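Local coordinates for protein alpha-L-rhamnosidase (Streptomyces avermitilis, PDB 3W5M) that hydrolyses terminal non-reducing alpha-L-rhamnose residues from alpha-L-rhamnosides such as naringin, rutin, hesperidin and gum arabic, at residues D643-A648 with G699-W704; F678-P683 with N690-W695. All coordinates share one frame; numbering follows the deposited sequence.

Interactions 1 and 2 illustrate two layers of this catalytic domain, a helical frame and the loops set on it. Interaction 1 joins two helices of the domain; interaction 2 closes the loop region between helix 658-671 and helix 698-710, so it is nested in the chain between the two segments of interaction 1. Their centres lie about 11 Å apart. The layers are tied where Asn645 ND2 meets Gly694 O at 2.8 Å, probably a hydrogen bond, and Gly699 CA packs on Phe678 CE2 at 3.6 Å. Asp643 and Trp695, one from each contact, both bind rhamnose; Asp643 OD1 lies 4.3 Å from Trp695 NE1.

Interaction 1. Residues D643-A648 with G699-W704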
ATOM      1  N   ASP A 643      -9.770  -0.539   8.315  1.00 20.76           N
ATOM      2  CA  ASP A 643      -8.465  -0.756   8.878  1.00 22.02           C
ATOM      3  C   ASP A 643      -7.719   0.545   9.137  1.00 20.41           C
ATOM      4  O   ASP A 643      -7.035   0.681  10.139  1.00 21.00           O
ATOM      5  CB  ASP A 643      -7.661  -1.654   7.916  1.00 24.87           C
ATOM      6  CG  ASP A 643      -8.344  -3.005   7.690  1.00 30.74           C
ATOM      7  OD1 ASP A 643      -9.538  -3.014   7.307  1.00 31.28           O
ATOM      8  OD2 ASP A 643      -7.697  -4.056   7.925  1.00 32.61           O
ATOM      9  N   ILE A 644      -7.785   1.478   8.197  1.00 19.70           N
ATOM     10  CA  ILE A 644      -7.074   2.738   8.401  1.00 20.36           C
ATOM     11  C   ILE A 644      -7.808   3.649   9.408  1.00 20.91           C
ATOM     12  O   ILE A 644      -7.162   4.369  10.185  1.00 22.52           O
ATOM     13  CB  ILE A 644      -6.675   3.444   7.066  1.00 19.14           C
ATOM     14  CG1 ILE A 644      -5.674   4.586   7.327  1.00 19.34           C
ATOM     15  CG2 ILE A 644      -7.901   3.960   6.314  1.00 20.06           C
ATOM     16  CD1 ILE A 644      -4.401   4.177   8.071  1.00 19.61           C
ATOM     17  N   ASN A 645      -9.134   3.567   9.437  1.00 21.12           N
ATOM     18  CA  ASN A 645      -9.934   4.220  10.484  1.00 22.45           C
ATOM     19  C   ASN A 645      -9.355   3.877  11.844  1.00 23.07           C
ATOM     20  O   ASN A 645      -8.993   4.761  12.602  1.00 21.95           O
ATOM     21  CB  ASN A 645     -11.405   3.780  10.428  1.00 23.11           C
ATOM     22  CG  ASN A 645     -12.171   4.101  11.707  1.00 27.28           C
ATOM     23  OD1 ASN A 645     -11.945   5.146  12.337  1.00 27.77           O
ATOM     24  ND2 ASN A 645     -13.074   3.196  12.108  1.00 23.98           N
ATOM     25  N   VAL A 646      -9.233   2.591  12.152  1.00 22.17           N
ATOM     26  CA  VAL A 646      -8.761   2.220  13.482  1.00 23.74           C
ATOM     27  C   VAL A 646      -7.276   2.547  13.737  1.00 24.08           C
ATOM     28  O   VAL A 646      -6.899   2.875  14.860  1.00 23.68           O
ATOM     29  CB  VAL A 646      -9.134   0.751  13.841  1.00 26.02           C
ATOM     30  CG1 VAL A 646     -10.595   0.464  13.486  1.00 25.88           C
ATOM     31  CG2 VAL A 646      -8.243  -0.249  13.144  1.00 25.70           C
ATOM     32  N   PHE A 647      -6.447   2.467  12.695  1.00 21.87           N
ATOM     33  CA  PHE A 647      -4.999   2.584  12.856  1.00 21.54           C
ATOM     34  C   PHE A 647      -4.413   3.992  12.683  1.00 21.53           C
ATOM     35  O   PHE A 647      -3.281   4.237  13.123  1.00 20.85           O
ATOM     36  CB  PHE A 647      -4.285   1.589  11.923  1.00 21.26           C
ATOM     37  CG  PHE A 647      -2.796   1.497  12.144  1.00 20.86           C
ATOM     38  CD1 PHE A 647      -2.293   0.896  13.316  1.00 22.45           C
ATOM     39  CD2 PHE A 647      -1.891   1.969  11.193  1.00 19.84           C
ATOM     40  CE1 PHE A 647      -0.928   0.762  13.519  1.00 21.24           C
ATOM     41  CE2 PHE A 647      -0.515   1.862  11.417  1.00 20.82           C
ATOM     42  CZ  PHE A 647      -0.031   1.251  12.571  1.00 21.95           C
ATOM     43  N   ALA A 648      -5.170   4.912  12.078  1.00 20.94           N
ATOM     44  CA  ALA A 648      -4.613   6.236  11.746  1.00 20.64           C
ATOM     45  C   ALA A 648      -3.917   6.982  12.889  1.00 20.63           C
ATOM     46  O   ALA A 648      -2.830   7.491  12.698  1.00 20.57           O
ATOM     47  CB  ALA A 648      -5.626   7.121  11.033  1.00 21.29           C
ATOM     48  N   GLY A 699     -13.623   8.436   6.345  1.00 18.90           N
ATOM     49  CA  GLY A 699     -13.769   9.765   5.713  1.00 20.51           C
ATOM     50  C   GLY A 699     -13.870  10.938   6.689  1.00 21.41           C
ATOM     51  O   GLY A 699     -13.601  12.080   6.315  1.00 21.11           O
ATOM     52  N   VAL A 700     -14.294  10.653   7.929  1.00 21.35           N
ATOM     53  CA  VAL A 700     -14.361  11.619   9.024  1.00 20.11           C
ATOM     54  C   VAL A 700     -13.188  11.467  10.013  1.00 20.75           C
ATOM     55  O   VAL A 700     -12.532  12.456  10.400  1.00 20.03           O
ATOM     56  CB  VAL A 700     -15.692  11.449   9.823  1.00 20.53           C
ATOM     57  CG1 VAL A 700     -15.947  12.700  10.669  1.00 20.62           C
ATOM     58  CG2 VAL A 700     -16.846  11.129   8.888  1.00 20.34           C
ATOM     59  N   THR A 701     -12.891  10.225  10.404  1.00 19.22           N
ATOM     60  CA  THR A 701     -11.944   9.970  11.486  1.00 19.49           C
ATOM     61  C   THR A 701     -10.498  10.150  11.064  1.00 20.79           C
ATOM     62  O   THR A 701      -9.664  10.516  11.867  1.00 21.60           O
ATOM     63  CB  THR A 701     -12.058   8.547  12.070  1.00 21.63           C
ATOM     64  OG1 THR A 701     -11.853   7.591  11.035  1.00 21.45           O
ATOM     65  CG2 THR A 701     -13.464   8.295  12.675  1.00 18.64           C
ATOM     66  N   VAL A 702     -10.220   9.862   9.807  1.00 18.79           N
ATOM     67  CA  VAL A 702      -8.835   9.984   9.321  1.00 19.14           C
ATOM     68  C   VAL A 702      -8.411  11.481   9.151  1.00 18.51           C
ATOM     69  O   VAL A 702      -7.311  11.860   9.580  1.00 20.46           O
ATOM     70  CB  VAL A 702      -8.603   9.099   8.082  1.00 18.14           C
ATOM     71  CG1 VAL A 702      -7.193   9.296   7.583  1.00 18.92           C
ATOM     72  CG2 VAL A 702      -8.753   7.604   8.449  1.00 18.73           C
ATOM     73  N   PRO A 703      -9.274  12.339   8.561  1.00 18.83           N
ATOM     74  CA  PRO A 703      -8.934  13.767   8.607  1.00 18.66           C
ATOM     75  C   PRO A 703      -8.770  14.272  10.030  1.00 19.25           C
ATOM     76  O   PRO A 703      -7.862  15.059  10.328  1.00 16.71           O
ATOM     77  CB  PRO A 703     -10.118  14.434   7.901  1.00 19.40           C
ATOM     78  CG  PRO A 703     -10.614  13.385   6.964  1.00 19.30           C
ATOM     79  CD  PRO A 703     -10.408  12.081   7.658  1.00 18.16           C
ATOM     80  N   TRP A 704      -9.635  13.817  10.949  1.00 20.30           N
ATOM     81  CA  TRP A 704      -9.500  14.277  12.319  1.00 20.38           C
ATOM     82  C   TRP A 704      -8.207  13.802  12.960  1.00 20.21           C
ATOM     83  O   TRP A 704      -7.536  14.563  13.662  1.00 19.76           O
ATOM     84  CB  TRP A 704     -10.707  13.844  13.180  1.00 20.72           C
ATOM     85  CG  TRP A 704     -10.676  14.487  14.524  1.00 24.31           C
ATOM     86  CD1 TRP A 704     -10.432  13.882  15.724  1.00 23.67           C
ATOM     87  CD2 TRP A 704     -10.869  15.884  14.806  1.00 25.79           C
ATOM     88  NE1 TRP A 704     -10.477  14.814  16.747  1.00 25.32           N
ATOM     89  CE2 TRP A 704     -10.740  16.049  16.217  1.00 25.85           C
ATOM     90  CE3 TRP A 704     -11.143  17.013  14.006  1.00 25.08           C
ATOM     91  CZ2 TRP A 704     -10.864  17.298  16.847  1.00 26.37           C
ATOM     92  CZ3 TRP A 704     -11.275  18.268  14.638  1.00 24.72           C
ATOM     93  CH2 TRP A 704     -11.137  18.389  16.048  1.00 24.64           C
TER
HETATM   94  O   HOH W   1      -8.658   7.443  12.510  1.00 32.08           O
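Asn645 has its CG anti to the backbone N (chi1 163°), while Thr701 places OG1 between its own backbone N and carbonyl carbon, and these two torsions carry Asn645 CG and Thr701 OG1 towards each other between two helices. The hydroxyl donates to Asn645 OD1, with Thr701 OG1 2.8 Å away. It does so from above the carbonyl plane, 40° out of it. Thr701 CG2 also lies against the oxygen, 3.5 Å from Asn645 OD1. The other branch of the amide is engaged too: besides its tie to the loop at Gly694, ND2 hydrogen-bonds to Tyr763 OH, so both ends of the group are held and its rotation is fixed. An alanine in place of Asn645 would probably leave the Thr701 hydroxyl without its acceptor across the helices and Gly694 O without this donor.

Beside the polar pair, Val702 supplies the apolar half. Its CG2 faces Ala648 CB at 4.1 Å and Ile644 CG2 at 4.3 Å, and it rests over the backbone, 4.1 Å from Asn645 CA. A water bridges the backbones, donating to Asn645 O at 2.7 Å and weakly to Thr701 O. The segment axes approach to 8.8 Å and run nearly parallel, at 28°, as two inner helices of an (alpha/alpha)6-barrel may do. Asp643, which binds rhamnose, lies on the same helix less than a turn from the contacting residues Ile644 and Asn645, so the seam backs the pocket. The chemistry thus implies a buried seam in which one amide links neighbouring helix and pocket loop.

Interaction 2. Residues F678-P683 with N690-W695; sequences FTDVAP and NGVAGW
Asp680 and Val692 meet in a loop-to-loop contact, closed by a single beta bridge between Thr679 and Asn690, in the irregular region that joins helix 658-671 to helix 698-710. Gly691 N donates to Phe678 O at 3.0 Å, an almost straight bond with an N-H...O angle of 174°. Beside it, Asn690 CB packs over the backbone, 3.7 Å from Thr679 CA. Asp680 carries much of the side-chain contact: its CG stands beside the backbone N (chi1 -67°), and OD1 presses on Val692 CG2 at 3.3 Å, the two side chains crossing at about a right angle. The carboxylate's other oxygen, OD2, is held by Tyr744 OH.

In the (alpha/alpha)6-barrel of this family 78 enzyme, such connections between helices shape the pocket, and here segment 690-695 ends in Trp695, which binds rhamnose. A water bridges the two segments, donating to Phe678 O and to Asp680 OD1 (2.8 Å) and accepting from Val692 N. Within 678-683, Thr679 OG1 donates to Val681 O at 2.7 Å. Asp680 O lies at the edge of the Trp695 ring, near its plane and 4.2 Å from Trp695 CD1, while the indole NE1 hydrogen-bonds to a Tris molecule, probably from the crystallisation liquor, in the pocket.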
ATOM      1  N   PHE A 678     -19.479   6.836   1.698  1.00 20.43           N
ATOM      2  CA  PHE A 678     -18.083   6.360   1.583  1.00 21.62           C
ATOM      3  C   PHE A 678     -18.064   4.831   1.330  1.00 23.41           C
ATOM      4  O   PHE A 678     -18.851   4.088   1.924  1.00 24.27           O
ATOM      5  CB  PHE A 678     -17.311   6.726   2.846  1.00 21.16           C
ATOM      6  CG  PHE A 678     -17.001   8.210   2.979  1.00 21.97           C
ATOM      7  CD1 PHE A 678     -16.306   8.887   1.965  1.00 21.56           C
ATOM      8  CD2 PHE A 678     -17.373   8.932   4.124  1.00 22.98           C
ATOM      9  CE1 PHE A 678     -16.003  10.246   2.080  1.00 20.87           C
ATOM     10  CE2 PHE A 678     -17.041  10.284   4.250  1.00 23.33           C
ATOM     11  CZ  PHE A 678     -16.357  10.941   3.219  1.00 21.85           C
ATOM     12  N   THR A 679     -17.142   4.368   0.477  1.00 24.02           N
ATOM     13  CA  THR A 679     -16.997   2.943   0.109  1.00 22.55           C
ATOM     14  C   THR A 679     -16.194   2.129   1.133  1.00 23.40           C
ATOM     15  O   THR A 679     -15.522   2.686   2.008  1.00 21.74           O
ATOM     16  CB  THR A 679     -16.334   2.827  -1.289  1.00 24.26           C
ATOM     17  OG1 THR A 679     -15.111   3.599  -1.286  1.00 22.64           O
ATOM     18  CG2 THR A 679     -17.270   3.369  -2.396  1.00 22.24           C
ATOM     19  N   ASP A 680     -16.294   0.795   1.049  1.00 22.13           N
ATOM     20  CA  ASP A 680     -15.550  -0.083   1.922  1.00 23.47           C
ATOM     21  C   ASP A 680     -14.051  -0.023   1.584  1.00 21.21           C
ATOM     22  O   ASP A 680     -13.213  -0.170   2.451  1.00 21.89           O
ATOM     23  CB  ASP A 680     -16.040  -1.534   1.789  1.00 24.71           C
ATOM     24  CG  ASP A 680     -17.478  -1.735   2.311  1.00 27.68           C
ATOM     25  OD1 ASP A 680     -18.045  -0.808   2.948  1.00 26.56           O
ATOM     26  OD2 ASP A 680     -18.032  -2.840   2.066  1.00 28.89           O
ATOM     27  N   VAL A 681     -13.739   0.163   0.310  1.00 21.07           N
ATOM     28  CA  VAL A 681     -12.325   0.320  -0.104  1.00 20.00           C
ATOM     29  C   VAL A 681     -12.161   1.523  -1.008  1.00 18.45           C
ATOM     30  O   VAL A 681     -13.073   1.883  -1.770  1.00 19.20           O
ATOM     31  CB  VAL A 681     -11.737  -0.930  -0.825  1.00 20.60           C
ATOM     32  CG1 VAL A 681     -11.707  -2.142   0.121  1.00 21.19           C
ATOM     33  CG2 VAL A 681     -12.466  -1.231  -2.133  1.00 22.44           C
ATOM     34  N   ALA A 682     -10.966   2.127  -0.971  1.00 19.08           N
ATOM     35  CA  ALA A 682     -10.636   3.219  -1.873  1.00 18.93           C
ATOM     36  C   ALA A 682      -9.149   3.103  -2.254  1.00 18.31           C
ATOM     37  O   ALA A 682      -8.315   2.962  -1.369  1.00 18.72           O
ATOM     38  CB  ALA A 682     -10.914   4.559  -1.198  1.00 20.65           C
ATOM     39  N   PRO A 683      -8.827   3.147  -3.563  1.00 20.38           N
ATOM     40  CA  PRO A 683      -9.689   3.174  -4.765  1.00 19.63           C
ATOM     41  C   PRO A 683     -10.705   2.042  -4.779  1.00 20.52           C
ATOM     42  O   PRO A 683     -10.436   0.937  -4.308  1.00 19.49           O
ATOM     43  CB  PRO A 683      -8.701   2.973  -5.924  1.00 20.20           C
ATOM     44  CG  PRO A 683      -7.433   3.549  -5.407  1.00 19.17           C
ATOM     45  CD  PRO A 683      -7.391   3.187  -3.939  1.00 19.86           C
ATOM     46  N   ASN A 690     -20.548  -0.274   0.303  1.00 26.71           N
ATOM     47  CA  ASN A 690     -20.371   1.077   0.845  1.00 27.30           C
ATOM     48  C   ASN A 690     -21.356   1.325   1.984  1.00 29.86           C
ATOM     49  O   ASN A 690     -22.255   0.510   2.218  1.00 28.80           O
ATOM     50  CB  ASN A 690     -20.588   2.137  -0.251  1.00 27.75           C
ATOM     51  CG  ASN A 690     -21.961   2.068  -0.881  1.00 29.96           C
ATOM     52  OD1 ASN A 690     -22.975   2.398  -0.254  1.00 29.81           O
ATOM     53  ND2 ASN A 690     -22.005   1.647  -2.141  1.00 30.50           N
ATOM     54  N   GLY A 691     -21.205   2.452   2.672  1.00 27.29           N
ATOM     55  CA  GLY A 691     -22.168   2.841   3.724  1.00 26.05           C
ATOM     56  C   GLY A 691     -22.103   2.027   4.998  1.00 25.67           C
ATOM     57  O   GLY A 691     -23.097   1.925   5.735  1.00 25.84           O
ATOM     58  N   VAL A 692     -20.926   1.481   5.299  1.00 24.20           N
ATOM     59  CA  VAL A 692     -20.749   0.621   6.435  1.00 24.54           C
ATOM     60  C   VAL A 692     -20.119   1.351   7.605  1.00 25.18           C
ATOM     61  O   VAL A 692     -18.987   1.877   7.491  1.00 23.37           O
ATOM     62  CB  VAL A 692     -19.854  -0.588   6.070  1.00 25.44           C
ATOM     63  CG1 VAL A 692     -19.448  -1.383   7.310  1.00 25.42           C
ATOM     64  CG2 VAL A 692     -20.531  -1.442   5.009  1.00 26.84           C
ATOM     65  N   ALA A 693     -20.816   1.325   8.744  1.00 23.98           N
ATOM     66  CA  ALA A 693     -20.293   1.859  10.007  1.00 24.14           C
ATOM     67  C   ALA A 693     -18.924   1.344  10.417  1.00 23.24           C
ATOM     68  O   ALA A 693     -18.710   0.142  10.489  1.00 24.08           O
ATOM     69  CB  ALA A 693     -21.283   1.590  11.135  1.00 26.02           C
ATOM     70  N   GLY A 694     -18.021   2.275  10.747  1.00 22.09           N
ATOM     71  CA  GLY A 694     -16.671   1.967  11.201  1.00 22.44           C
ATOM     72  C   GLY A 694     -15.728   1.764  10.018  1.00 22.93           C
ATOM     73  O   GLY A 694     -14.511   1.661  10.202  1.00 25.79           O
ATOM     74  N   TRP A 695     -16.298   1.704   8.821  1.00 20.87           N
ATOM     75  CA  TRP A 695     -15.526   1.544   7.588  1.00 21.73           C
ATOM     76  C   TRP A 695     -15.599   2.907   6.871  1.00 20.73           C
ATOM     77  O   TRP A 695     -14.668   3.699   6.964  1.00 20.21           O
ATOM     78  CB  TRP A 695     -16.034   0.330   6.747  1.00 22.17           C
ATOM     79  CG  TRP A 695     -15.249  -0.942   7.073  1.00 23.00           C
ATOM     80  CD1 TRP A 695     -14.325  -1.576   6.261  1.00 23.52           C
ATOM     81  CD2 TRP A 695     -15.242  -1.660   8.311  1.00 23.15           C
ATOM     82  NE1 TRP A 695     -13.792  -2.652   6.902  1.00 23.65           N
ATOM     83  CE2 TRP A 695     -14.320  -2.727   8.169  1.00 23.41           C
ATOM     84  CE3 TRP A 695     -15.965  -1.543   9.519  1.00 23.61           C
ATOM     85  CZ2 TRP A 695     -14.079  -3.646   9.191  1.00 23.89           C
ATOM     86  CZ3 TRP A 695     -15.723  -2.461  10.536  1.00 23.28           C
ATOM     87  CH2 TRP A 695     -14.787  -3.495  10.370  1.00 24.53           C
TER
HETATM   88  O   HOH W   2     -18.265   1.759   3.935  1.00 22.82           O